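Long-range contacts in leucyl-trna synthetase (Plasmodium falciparum, PDB 5FOC), which is the editing domain of cytosolic leucyl-tRNA synthetase and probably hydrolyses wrongly charged tRNA: residues A[22-30]-A[215-226]; A[114-124]-A[176-184]. The protein carries 2 engineered substitutions. All coordinates share one frame; numbering follows the deposited sequence.

Contact 1: A[22-30]-A[215-226]; sequences YSIFMNSIR and LNKIKGEHFVGL
Asn216 brings its side-chain amide in between Phe25, Ser28 and Ile29, and this is the polar centre of a contact in which helix 22-30 packs across a face of the editing domain's beta-sheet, crossing strand 216-219 at 101° with the axes 8.7 Å apart. Its ND2 gives a weak hydrogen bond to the backbone O of Phe25, 3.1 Å long and bent to 125° at the hydrogen; that carbonyl already accepts the helical bond from Ile29 N. The same ND2 lies over the centre of one face of the Phe25 ring, 3.5 Å above its plane, with the amide nearly upright on the ring (81° between planes). The CD1 methyl of Ile29 comes within 3.4 Å of Asn216 ND2. At its other end the amide is steadied by the chain's own backbone, since Asn216 OD1 takes a bond from Lys217 N.

Van der Waals packing extends the joint to both ends. The Phe25 ring, its CG anti to the backbone N, places CE2 4.0 Å from Leu215 CB. Further along, Ser28 sets its OG against the Ile218 side chain, 3.5 Å from CG1. Ile24 fills the other end of the contact: its CD1 meets Leu226 CD2 tip to tip at 4.0 Å and also approaches His222 O, while its CG2 branch reaches CE1 of Phe223. The C-terminal end of 22-30 thus meets the strand, and Ile24 meets what follows it, residues 220-223, whose backbone angles are helical, and the type II turn at 223-226.

In the domain, strand 216-219 pairs with strand 146-152, whose Leu149 also touches Phe25. Ile29 packs on Phe95 and Trp110, and Phe223 and Leu226 rest on Ile240 of strand 238-242.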
loop_
_atom_site.group_PDB
_atom_site.type_symbol
_atom_site.label_atom_id
_atom_site.label_comp_id
_atom_site.label_asym_id
_atom_site.label_seq_id
_atom_site.Cartn_x
_atom_site.Cartn_y
_atom_site.Cartn_z
ATOM N N TYR A 22 -3.120 -12.080 -11.601
ATOM C CA TYR A 22 -4.049 -12.374 -12.688
ATOM C C TYR A 22 -5.120 -13.434 -12.303
ATOM O O TYR A 22 -6.274 -13.319 -12.696
ATOM C CB TYR A 22 -3.240 -12.884 -13.900
ATOM C CG TYR A 22 -4.038 -13.310 -15.092
ATOM C CD1 TYR A 22 -5.031 -12.511 -15.648
ATOM C CD2 TYR A 22 -3.747 -14.546 -15.743
ATOM C CE1 TYR A 22 -5.741 -12.924 -16.757
ATOM C CE2 TYR A 22 -4.444 -14.932 -16.842
ATOM C CZ TYR A 22 -5.434 -14.157 -17.364
ATOM O OH TYR A 22 -6.137 -14.537 -18.477
ATOM N N SER A 23 -4.718 -14.514 -11.612
ATOM C CA SER A 23 -5.698 -15.522 -11.145
ATOM C C SER A 23 -6.754 -14.878 -10.222
ATOM O O SER A 23 -7.954 -15.122 -10.373
ATOM C CB SER A 23 -5.029 -16.642 -10.375
ATOM O OG SER A 23 -4.115 -17.259 -11.219
ATOM N N ILE A 24 -6.262 -14.080 -9.270
ATOM C CA ILE A 24 -7.150 -13.351 -8.360
ATOM C C ILE A 24 -8.118 -12.448 -9.150
ATOM O O ILE A 24 -9.330 -12.507 -8.927
ATOM C CB ILE A 24 -6.356 -12.548 -7.292
ATOM C CG1 ILE A 24 -5.580 -13.466 -6.336
ATOM C CG2 ILE A 24 -7.297 -11.616 -6.495
ATOM C CD1 ILE A 24 -4.495 -12.758 -5.531
ATOM N N PHE A 25 -7.581 -11.737 -10.129
ATOM C CA PHE A 25 -8.341 -10.835 -10.997
ATOM C C PHE A 25 -9.452 -11.585 -11.718
ATOM O O PHE A 25 -10.630 -11.212 -11.695
ATOM C CB PHE A 25 -7.382 -10.072 -11.918
ATOM C CG PHE A 25 -8.029 -9.117 -12.888
ATOM C CD1 PHE A 25 -8.690 -9.530 -14.026
ATOM C CD2 PHE A 25 -8.038 -7.740 -12.589
ATOM C CE1 PHE A 25 -9.288 -8.646 -14.917
ATOM C CE2 PHE A 25 -8.626 -6.871 -13.480
ATOM C CZ PHE A 25 -9.287 -7.282 -14.587
ATOM N N MET A 26 -9.106 -12.689 -12.413
ATOM C CA MET A 26 -10.104 -13.407 -13.173
ATOM C C MET A 26 -11.099 -14.143 -12.281
ATOM O O MET A 26 -12.255 -14.301 -12.656
ATOM C CB MET A 26 -9.414 -14.401 -14.174
ATOM C CG MET A 26 -8.637 -13.666 -15.253
ATOM S SD MET A 26 -9.581 -12.411 -16.171
ATOM C CE MET A 26 -11.065 -13.291 -16.645
ATOM N N ASN A 27 -10.659 -14.585 -11.101
ATOM C CA ASN A 27 -11.591 -15.169 -10.132
ATOM C C ASN A 27 -12.692 -14.149 -9.758
ATOM O O ASN A 27 -13.878 -14.493 -9.711
ATOM C CB ASN A 27 -10.872 -15.643 -8.847
ATOM C CG ASN A 27 -10.090 -16.931 -9.052
ATOM O OD1 ASN A 27 -10.341 -17.664 -9.997
ATOM N ND2 ASN A 27 -9.128 -17.202 -8.165
ATOM N N SER A 28 -12.268 -12.897 -9.585
ATOM C CA SER A 28 -13.200 -11.776 -9.260
ATOM C C SER A 28 -14.134 -11.435 -10.401
ATOM O O SER A 28 -15.346 -11.220 -10.174
ATOM C CB SER A 28 -12.408 -10.562 -8.797
ATOM O OG SER A 28 -11.770 -10.906 -7.586
ATOM N N ILE A 29 -13.605 -11.416 -11.630
ATOM C CA ILE A 29 -14.446 -11.195 -12.794
ATOM C C ILE A 29 -15.514 -12.278 -12.808
ATOM O O ILE A 29 -16.685 -12.032 -12.974
ATOM C CB ILE A 29 -13.654 -11.225 -14.127
ATOM C CG1 ILE A 29 -12.649 -10.073 -14.228
ATOM C CG2 ILE A 29 -14.558 -11.205 -15.347
ATOM C CD1 ILE A 29 -13.253 -8.673 -14.100
ATOM N N ARG A 30 -15.096 -13.540 -12.722
ATOM C CA ARG A 30 -16.066 -14.596 -12.782
ATOM C C ARG A 30 -17.126 -14.544 -11.688
ATOM O O ARG A 30 -18.291 -14.756 -11.976
ATOM C CB ARG A 30 -15.383 -15.966 -12.756
ATOM C CG ARG A 30 -15.097 -16.542 -14.134
ATOM C CD ARG A 30 -14.562 -17.996 -14.139
ATOM N NE ARG A 30 -13.438 -18.181 -13.258
ATOM C CZ ARG A 30 -12.164 -18.036 -13.575
ATOM N NH1 ARG A 30 -11.776 -17.755 -14.821
ATOM N NH2 ARG A 30 -11.258 -18.217 -12.611
ATOM N N LEU A 215 -11.185 -1.438 -13.665
ATOM C CA LEU A 215 -10.956 -2.770 -14.156
ATOM C C LEU A 215 -11.534 -3.865 -13.289
ATOM O O LEU A 215 -11.843 -4.942 -13.785
ATOM C CB LEU A 215 -9.462 -2.986 -14.235
ATOM C CG LEU A 215 -8.634 -2.009 -15.067
ATOM C CD1 LEU A 215 -7.168 -2.429 -15.107
ATOM C CD2 LEU A 215 -9.165 -1.801 -16.463
ATOM N N ASN A 216 -11.578 -3.634 -11.989
ATOM C CA ASN A 216 -12.100 -4.563 -11.027
ATOM C C ASN A 216 -12.236 -3.885 -9.668
ATOM O O ASN A 216 -11.637 -2.829 -9.412
ATOM C CB ASN A 216 -11.166 -5.822 -10.923
ATOM C CG ASN A 216 -11.931 -7.100 -10.850
ATOM O OD1 ASN A 216 -13.060 -7.151 -10.398
ATOM N ND2 ASN A 216 -11.281 -8.203 -11.349
ATOM N N LYS A 217 -12.996 -4.552 -8.806
ATOM C CA LYS A 217 -13.211 -4.147 -7.425
ATOM C C LYS A 217 -13.130 -5.435 -6.604
ATOM O O LYS A 217 -13.916 -6.359 -6.824
ATOM C CB LYS A 217 -14.572 -3.453 -7.288
ATOM C CG LYS A 217 -14.910 -3.100 -5.886
ATOM C CD LYS A 217 -16.278 -2.455 -5.798
ATOM C CE LYS A 217 -17.374 -3.487 -5.677
ATOM N NZ LYS A 217 -18.678 -2.771 -5.534
ATOM N N ILE A 218 -12.146 -5.505 -5.708
ATOM C CA ILE A 218 -11.790 -6.748 -5.031
ATOM C C ILE A 218 -11.646 -6.532 -3.512
ATOM O O ILE A 218 -10.943 -5.600 -3.068
ATOM C CB ILE A 218 -10.514 -7.393 -5.683
ATOM C CG1 ILE A 218 -10.733 -7.610 -7.180
ATOM C CG2 ILE A 218 -10.138 -8.654 -4.965
ATOM C CD1 ILE A 218 -9.501 -8.090 -7.940
ATOM N N LYS A 219 -12.286 -7.392 -2.718
ATOM C CA LYS A 219 -12.150 -7.293 -1.248
ATOM C C LYS A 219 -10.708 -7.561 -0.856
ATOM O O LYS A 219 -10.032 -8.434 -1.448
ATOM C CB LYS A 219 -13.100 -8.213 -0.479
ATOM C CG LYS A 219 -14.272 -7.486 0.189
ATOM C CD LYS A 219 -15.148 -8.430 1.009
ATOM C CE LYS A 219 -14.482 -8.892 2.299
ATOM N NZ LYS A 219 -15.036 -10.201 2.743
ATOM N N GLY A 220 -10.202 -6.819 0.096
ATOM C CA GLY A 220 -8.806 -6.863 0.479
ATOM C C GLY A 220 -8.321 -8.235 0.912
ATOM O O GLY A 220 -7.162 -8.566 0.679
ATOM N N GLU A 221 -9.217 -9.020 1.505
ATOM C CA GLU A 221 -8.893 -10.365 1.987
ATOM C C GLU A 221 -8.257 -11.215 0.878
ATOM O O GLU A 221 -7.391 -12.065 1.127
ATOM C CB GLU A 221 -10.120 -11.066 2.566
ATOM C CG GLU A 221 -11.289 -11.289 1.641
ATOM C CD GLU A 221 -12.386 -12.155 2.264
ATOM O OE1 GLU A 221 -12.126 -13.004 3.133
ATOM O OE2 GLU A 221 -13.532 -12.020 1.855
ATOM N N HIS A 222 -8.675 -10.966 -0.349
ATOM C CA HIS A 222 -8.193 -11.760 -1.473
ATOM C C HIS A 222 -6.764 -11.500 -1.860
ATOM O O HIS A 222 -6.107 -12.345 -2.534
ATOM C CB HIS A 222 -9.088 -11.600 -2.665
ATOM C CG HIS A 222 -10.464 -12.079 -2.411
ATOM N ND1 HIS A 222 -10.736 -13.367 -2.018
ATOM C CD2 HIS A 222 -11.654 -11.430 -2.423
ATOM C CE1 HIS A 222 -12.033 -13.516 -1.863
ATOM N NE2 HIS A 222 -12.608 -12.343 -2.067
ATOM N N PHE A 223 -6.221 -10.388 -1.417
ATOM C CA PHE A 223 -4.828 -10.035 -1.656
ATOM C C PHE A 223 -3.871 -10.426 -0.543
ATOM O O PHE A 223 -2.642 -10.310 -0.719
ATOM C CB PHE A 223 -4.690 -8.553 -1.898
ATOM C CG PHE A 223 -5.468 -8.029 -3.075
ATOM C CD1 PHE A 223 -5.283 -8.529 -4.364
ATOM C CD2 PHE A 223 -6.346 -6.960 -2.919
ATOM C CE1 PHE A 223 -5.974 -7.983 -5.437
ATOM C CE2 PHE A 223 -7.044 -6.434 -3.986
ATOM C CZ PHE A 223 -6.858 -6.919 -5.239
ATOM N N VAL A 224 -4.429 -10.847 0.599
ATOM C CA VAL A 224 -3.618 -11.207 1.748
ATOM C C VAL A 224 -2.727 -12.380 1.366
ATOM O O VAL A 224 -3.176 -13.366 0.813
ATOM C CB VAL A 224 -4.466 -11.473 3.009
ATOM C CG1 VAL A 224 -3.638 -12.011 4.159
ATOM C CG2 VAL A 224 -5.087 -10.134 3.443
ATOM N N GLY A 225 -1.441 -12.200 1.617
ATOM C CA GLY A 225 -0.413 -13.242 1.293
ATOM C C GLY A 225 0.361 -12.992 -0.000
ATOM O O GLY A 225 1.425 -13.582 -0.226
ATOM N N LEU A 226 -0.154 -12.145 -0.904
ATOM C CA LEU A 226 0.595 -11.732 -2.067
ATOM C C LEU A 226 1.916 -11.120 -1.667
ATOM O O LEU A 226 2.014 -10.364 -0.685
ATOM C CB LEU A 226 -0.127 -10.693 -2.919
ATOM C CG LEU A 226 -1.204 -11.064 -3.902
ATOM C CD1 LEU A 226 -1.658 -9.819 -4.665
ATOM C CD2 LEU A 226 -0.648 -12.052 -4.899
#

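Contact 2: A[114-124]-A[176-184]; sequences FFVKDKKVIFL and INSCPNIYV
Parallel strand pairing joins 120-124 to 181-184 inside the large mixed sheet of the editing domain, and each strand follows a short helix after one or two linking residues. Backbone bonds run alternately from one strand to the other, from Lys120 N to Pro180 O at the start to Leu124 N and Val184 O at the end; the Ile182 N to Lys120 O bond is short, 2.7 Å.

Where the helices run into the strands, Lys119 bends at chi2 (-49°) and carries NZ back to two carbonyls of the other segment, Ile176 O at 2.7 Å and Cys179 O at 2.8 Å. A water likewise bridges Asp118 O and Pro180 O. Ile182 crosses the lysine chain at about a right angle, its CD1 among Phe114, Phe115 and Lys119, 3.7 Å from Phe114 CE2.

Farther on, Val184 CB sits over a face of the Phe123 ring, 4.0 Å from its centroid. On the other side of the sheet Leu124 CD1 makes a similar CH-pi contact with Tyr183, 4.1 Å from the ring centroid, and Ile122 lies alongside that ring. The Tyr183 hydroxyl accepts a bond from Asn181 ND2 and is also bonded to Phe153 O, while Asn181 ND2 has Asp154 as a further partner.

Strand 7-15 flanks 120-127, strand 146-152 flanks 181-185, and helices 18-35 and 103-109 pack against the helical entry.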
loop_
_atom_site.group_PDB
_atom_site.type_symbol
_atom_site.label_atom_id
_atom_site.label_comp_id
_atom_site.label_asym_id
_atom_site.label_seq_id
_atom_site.Cartn_x
_atom_site.Cartn_y
_atom_site.Cartn_z
ATOM N N PHE A 114 -1.677 -8.902 -20.221
ATOM C CA PHE A 114 -1.939 -7.579 -19.653
ATOM C C PHE A 114 -1.228 -7.358 -18.326
ATOM O O PHE A 114 -0.711 -6.262 -18.067
ATOM C CB PHE A 114 -3.420 -7.374 -19.478
ATOM C CG PHE A 114 -3.829 -5.938 -19.349
ATOM C CD1 PHE A 114 -3.746 -5.086 -20.437
ATOM C CD2 PHE A 114 -4.331 -5.468 -18.171
ATOM C CE1 PHE A 114 -4.195 -3.776 -20.382
ATOM C CE2 PHE A 114 -4.739 -4.136 -18.077
ATOM C CZ PHE A 114 -4.664 -3.296 -19.183
ATOM N N PHE A 115 -1.206 -8.377 -17.468
ATOM C CA PHE A 115 -0.611 -8.322 -16.145
ATOM C C PHE A 115 0.867 -8.690 -16.109
ATOM O O PHE A 115 1.565 -8.267 -15.174
ATOM C CB PHE A 115 -1.386 -9.216 -15.204
ATOM C CG PHE A 115 -2.828 -8.870 -15.151
ATOM C CD1 PHE A 115 -3.726 -9.328 -16.113
ATOM C CD2 PHE A 115 -3.298 -8.020 -14.160
ATOM C CE1 PHE A 115 -5.072 -8.945 -16.079
ATOM C CE2 PHE A 115 -4.638 -7.644 -14.114
ATOM C CZ PHE A 115 -5.525 -8.077 -15.062
ATOM N N VAL A 116 1.326 -9.498 -17.077
ATOM C CA VAL A 116 2.726 -9.943 -17.141
ATOM C C VAL A 116 3.600 -9.072 -18.068
ATOM O O VAL A 116 4.735 -8.756 -17.729
ATOM C CB VAL A 116 2.832 -11.433 -17.581
ATOM C CG1 VAL A 116 4.300 -11.851 -17.706
ATOM C CG2 VAL A 116 2.119 -12.313 -16.580
ATOM N N LYS A 117 3.090 -8.723 -19.248
ATOM C CA LYS A 117 3.879 -8.001 -20.242
ATOM C C LYS A 117 3.508 -6.524 -20.357
ATOM O O LYS A 117 4.400 -5.675 -20.425
ATOM C CB LYS A 117 3.723 -8.663 -21.592
ATOM C CG LYS A 117 4.330 -10.066 -21.685
ATOM C CD LYS A 117 4.510 -10.432 -23.147
ATOM C CE LYS A 117 4.690 -11.920 -23.367
ATOM N NZ LYS A 117 4.588 -12.146 -24.824
ATOM N N ASP A 118 2.214 -6.208 -20.353
ATOM C CA ASP A 118 1.765 -4.917 -20.840
ATOM C C ASP A 118 1.861 -3.854 -19.716
ATOM O O ASP A 118 2.283 -2.720 -19.986
ATOM C CB ASP A 118 0.291 -4.959 -21.333
ATOM C CG ASP A 118 0.068 -5.802 -22.610
ATOM O OD1 ASP A 118 1.043 -6.192 -23.288
ATOM O OD2 ASP A 118 -1.135 -6.061 -22.944
ATOM N N LYS A 119 1.452 -4.213 -18.498
ATOM C CA LYS A 119 1.285 -3.217 -17.397
ATOM C C LYS A 119 2.068 -3.681 -16.156
ATOM O O LYS A 119 2.298 -4.915 -15.971
ATOM C CB LYS A 119 -0.204 -3.086 -16.999
ATOM C CG LYS A 119 -1.170 -2.737 -18.092
ATOM C CD LYS A 119 -0.745 -1.551 -18.935
ATOM C CE LYS A 119 -1.732 -1.225 -20.027
ATOM N NZ LYS A 119 -1.292 0.001 -20.761
ATOM N N LYS A 120 2.459 -2.730 -15.303
ATOM C CA LYS A 120 2.970 -3.012 -13.965
ATOM C C LYS A 120 1.783 -2.994 -13.014
ATOM O O LYS A 120 0.866 -2.183 -13.177
ATOM C CB LYS A 120 4.024 -2.002 -13.531
ATOM C CG LYS A 120 5.257 -1.927 -14.397
ATOM C CD LYS A 120 6.365 -1.213 -13.647
ATOM C CE LYS A 120 7.607 -0.928 -14.477
ATOM N NZ LYS A 120 8.607 -0.248 -13.596
ATOM N N VAL A 121 1.774 -3.892 -12.046
ATOM C CA VAL A 121 0.691 -3.952 -11.056
ATOM C C VAL A 121 1.205 -3.359 -9.767
ATOM O O VAL A 121 2.150 -3.845 -9.183
ATOM C CB VAL A 121 0.157 -5.366 -10.797
ATOM C CG1 VAL A 121 -0.954 -5.323 -9.751
ATOM C CG2 VAL A 121 -0.277 -6.072 -12.095
ATOM N N ILE A 122 0.564 -2.246 -9.308
ATOM C CA ILE A 122 1.139 -1.476 -8.249
ATOM C C ILE A 122 0.052 -1.129 -7.213
ATOM O O ILE A 122 -0.972 -0.501 -7.610
ATOM C CB ILE A 122 1.779 -0.160 -8.770
ATOM C CG1 ILE A 122 2.956 -0.431 -9.708
ATOM C CG2 ILE A 122 2.179 0.772 -7.613
ATOM C CD1 ILE A 122 3.403 0.749 -10.511
ATOM N N PHE A 123 0.254 -1.536 -5.964
ATOM C CA PHE A 123 -0.530 -1.039 -4.809
ATOM C C PHE A 123 0.041 0.328 -4.469
ATOM O O PHE A 123 1.194 0.561 -4.386
ATOM C CB PHE A 123 -0.441 -2.000 -3.606
ATOM C CG PHE A 123 -1.229 -3.269 -3.759
ATOM C CD1 PHE A 123 -0.730 -4.326 -4.536
ATOM C CD2 PHE A 123 -2.445 -3.441 -3.151
ATOM C CE1 PHE A 123 -1.473 -5.508 -4.639
ATOM C CE2 PHE A 123 -3.185 -4.586 -3.279
ATOM C CZ PHE A 123 -2.688 -5.647 -4.012
ATOM N N LEU A 124 -0.896 1.301 -4.222
ATOM C CA LEU A 124 -0.415 2.634 -3.859
ATOM C C LEU A 124 -0.452 2.763 -2.333
ATOM O O LEU A 124 -1.546 2.905 -1.758
ATOM C CB LEU A 124 -1.282 3.692 -4.530
ATOM C CG LEU A 124 -1.118 3.907 -6.022
ATOM C CD1 LEU A 124 -2.184 4.846 -6.592
ATOM C CD2 LEU A 124 0.264 4.442 -6.318
ATOM N N ILE A 176 -5.876 2.766 -22.128
ATOM C CA ILE A 176 -5.147 1.524 -22.322
ATOM C C ILE A 176 -3.818 1.801 -23.030
ATOM O O ILE A 176 -2.787 1.162 -22.713
ATOM C CB ILE A 176 -6.040 0.510 -23.073
ATOM C CG1 ILE A 176 -7.222 0.053 -22.197
ATOM C CG2 ILE A 176 -5.261 -0.744 -23.393
ATOM C CD1 ILE A 176 -8.323 -0.694 -22.948
ATOM N N ASN A 177 -3.831 2.700 -24.019
ATOM C CA ASN A 177 -2.624 3.042 -24.767
ATOM C C ASN A 177 -1.637 3.983 -24.094
ATOM O O ASN A 177 -0.493 4.141 -24.579
ATOM C CB ASN A 177 -3.017 3.599 -26.130
ATOM C CG ASN A 177 -3.751 2.568 -26.982
ATOM O OD1 ASN A 177 -3.572 1.392 -26.786
ATOM N ND2 ASN A 177 -4.591 3.022 -27.908
ATOM N N SER A 178 -2.061 4.632 -23.000
ATOM C CA SER A 178 -1.237 5.666 -22.415
ATOM C C SER A 178 -0.789 5.436 -20.967
ATOM O O SER A 178 0.180 6.056 -20.516
ATOM C CB SER A 178 -1.973 6.977 -22.493
ATOM O OG SER A 178 -2.412 7.277 -23.797
ATOM N N CYS A 179 -1.481 4.561 -20.247
ATOM C CA CYS A 179 -1.301 4.392 -18.808
ATOM C C CYS A 179 -0.612 3.046 -18.530
ATOM O O CYS A 179 -1.230 1.960 -18.725
ATOM C CB CYS A 179 -2.655 4.430 -18.125
ATOM S SG CYS A 179 -3.451 6.030 -18.266
ATOM N N PRO A 180 0.657 3.088 -18.087
ATOM C CA PRO A 180 1.401 1.780 -18.019
ATOM C C PRO A 180 1.181 0.986 -16.757
ATOM O O PRO A 180 1.662 -0.151 -16.662
ATOM C CB PRO A 180 2.857 2.231 -18.063
ATOM C CG PRO A 180 2.824 3.568 -17.389
ATOM C CD PRO A 180 1.587 4.223 -17.929
ATOM N N ASN A 181 0.513 1.544 -15.751
ATOM C CA ASN A 181 0.400 0.915 -14.429
ATOM C C ASN A 181 -1.034 0.619 -14.077
ATOM O O ASN A 181 -1.930 1.473 -14.329
ATOM C CB ASN A 181 1.000 1.847 -13.340
ATOM C CG ASN A 181 2.458 2.158 -13.587
ATOM O OD1 ASN A 181 3.142 1.402 -14.292
ATOM N ND2 ASN A 181 2.956 3.255 -13.042
ATOM N N ILE A 182 -1.281 -0.576 -13.536
ATOM C CA ILE A 182 -2.520 -0.914 -12.897
ATOM C C ILE A 182 -2.338 -0.550 -11.444
ATOM O O ILE A 182 -1.601 -1.186 -10.747
ATOM C CB ILE A 182 -2.887 -2.397 -13.028
ATOM C CG1 ILE A 182 -3.130 -2.728 -14.486
ATOM C CG2 ILE A 182 -4.111 -2.718 -12.209
ATOM C CD1 ILE A 182 -3.011 -4.196 -14.802
ATOM N N TYR A 183 -3.063 0.491 -10.962
ATOM C CA TYR A 183 -3.067 0.814 -9.554
ATOM C C TYR A 183 -4.187 0.200 -8.755
ATOM O O TYR A 183 -5.287 0.068 -9.249
ATOM C CB TYR A 183 -3.118 2.343 -9.390
ATOM C CG TYR A 183 -1.884 3.087 -9.854
ATOM C CD1 TYR A 183 -0.594 2.702 -9.429
ATOM C CD2 TYR A 183 -1.963 4.154 -10.771
ATOM C CE1 TYR A 183 0.543 3.390 -9.839
ATOM C CE2 TYR A 183 -0.820 4.838 -11.195
ATOM C CZ TYR A 183 0.436 4.466 -10.725
ATOM O OH TYR A 183 1.618 5.053 -11.091
ATOM N N VAL A 184 -3.866 -0.225 -7.532
ATOM C CA VAL A 184 -4.834 -0.728 -6.597
ATOM C C VAL A 184 -4.940 0.322 -5.469
ATOM O O VAL A 184 -3.921 0.712 -4.861
ATOM C CB VAL A 184 -4.429 -2.064 -5.941
ATOM C CG1 VAL A 184 -5.563 -2.615 -5.126
ATOM C CG2 VAL A 184 -4.035 -3.089 -7.028
HETATM O O HOH W 1 3.988 -0.893 -18.067
#

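The two contacts show how one sheet can be secured both within its plane and by a helix on one face. Contact 2 pairs two of its strands, whereas contact 1 lays helix 22-30 over another, and along the chain contact 2 is nested within the loop that contact 1 closes. Their centres are about 15 Å apart, yet aromatic side chains bring them together: Phe115 CZ lies 3.5 Å from Phe25 CG, and Phe115 CD1 is 3.5 Å from Tyr22 CD1. A second junction is the edge-to-face pair of Phe123 and Phe223, while Leu215 CD1 approaches Ile182 CG1 at 4.1 Å. Both contacts therefore share one hydrophobic interior.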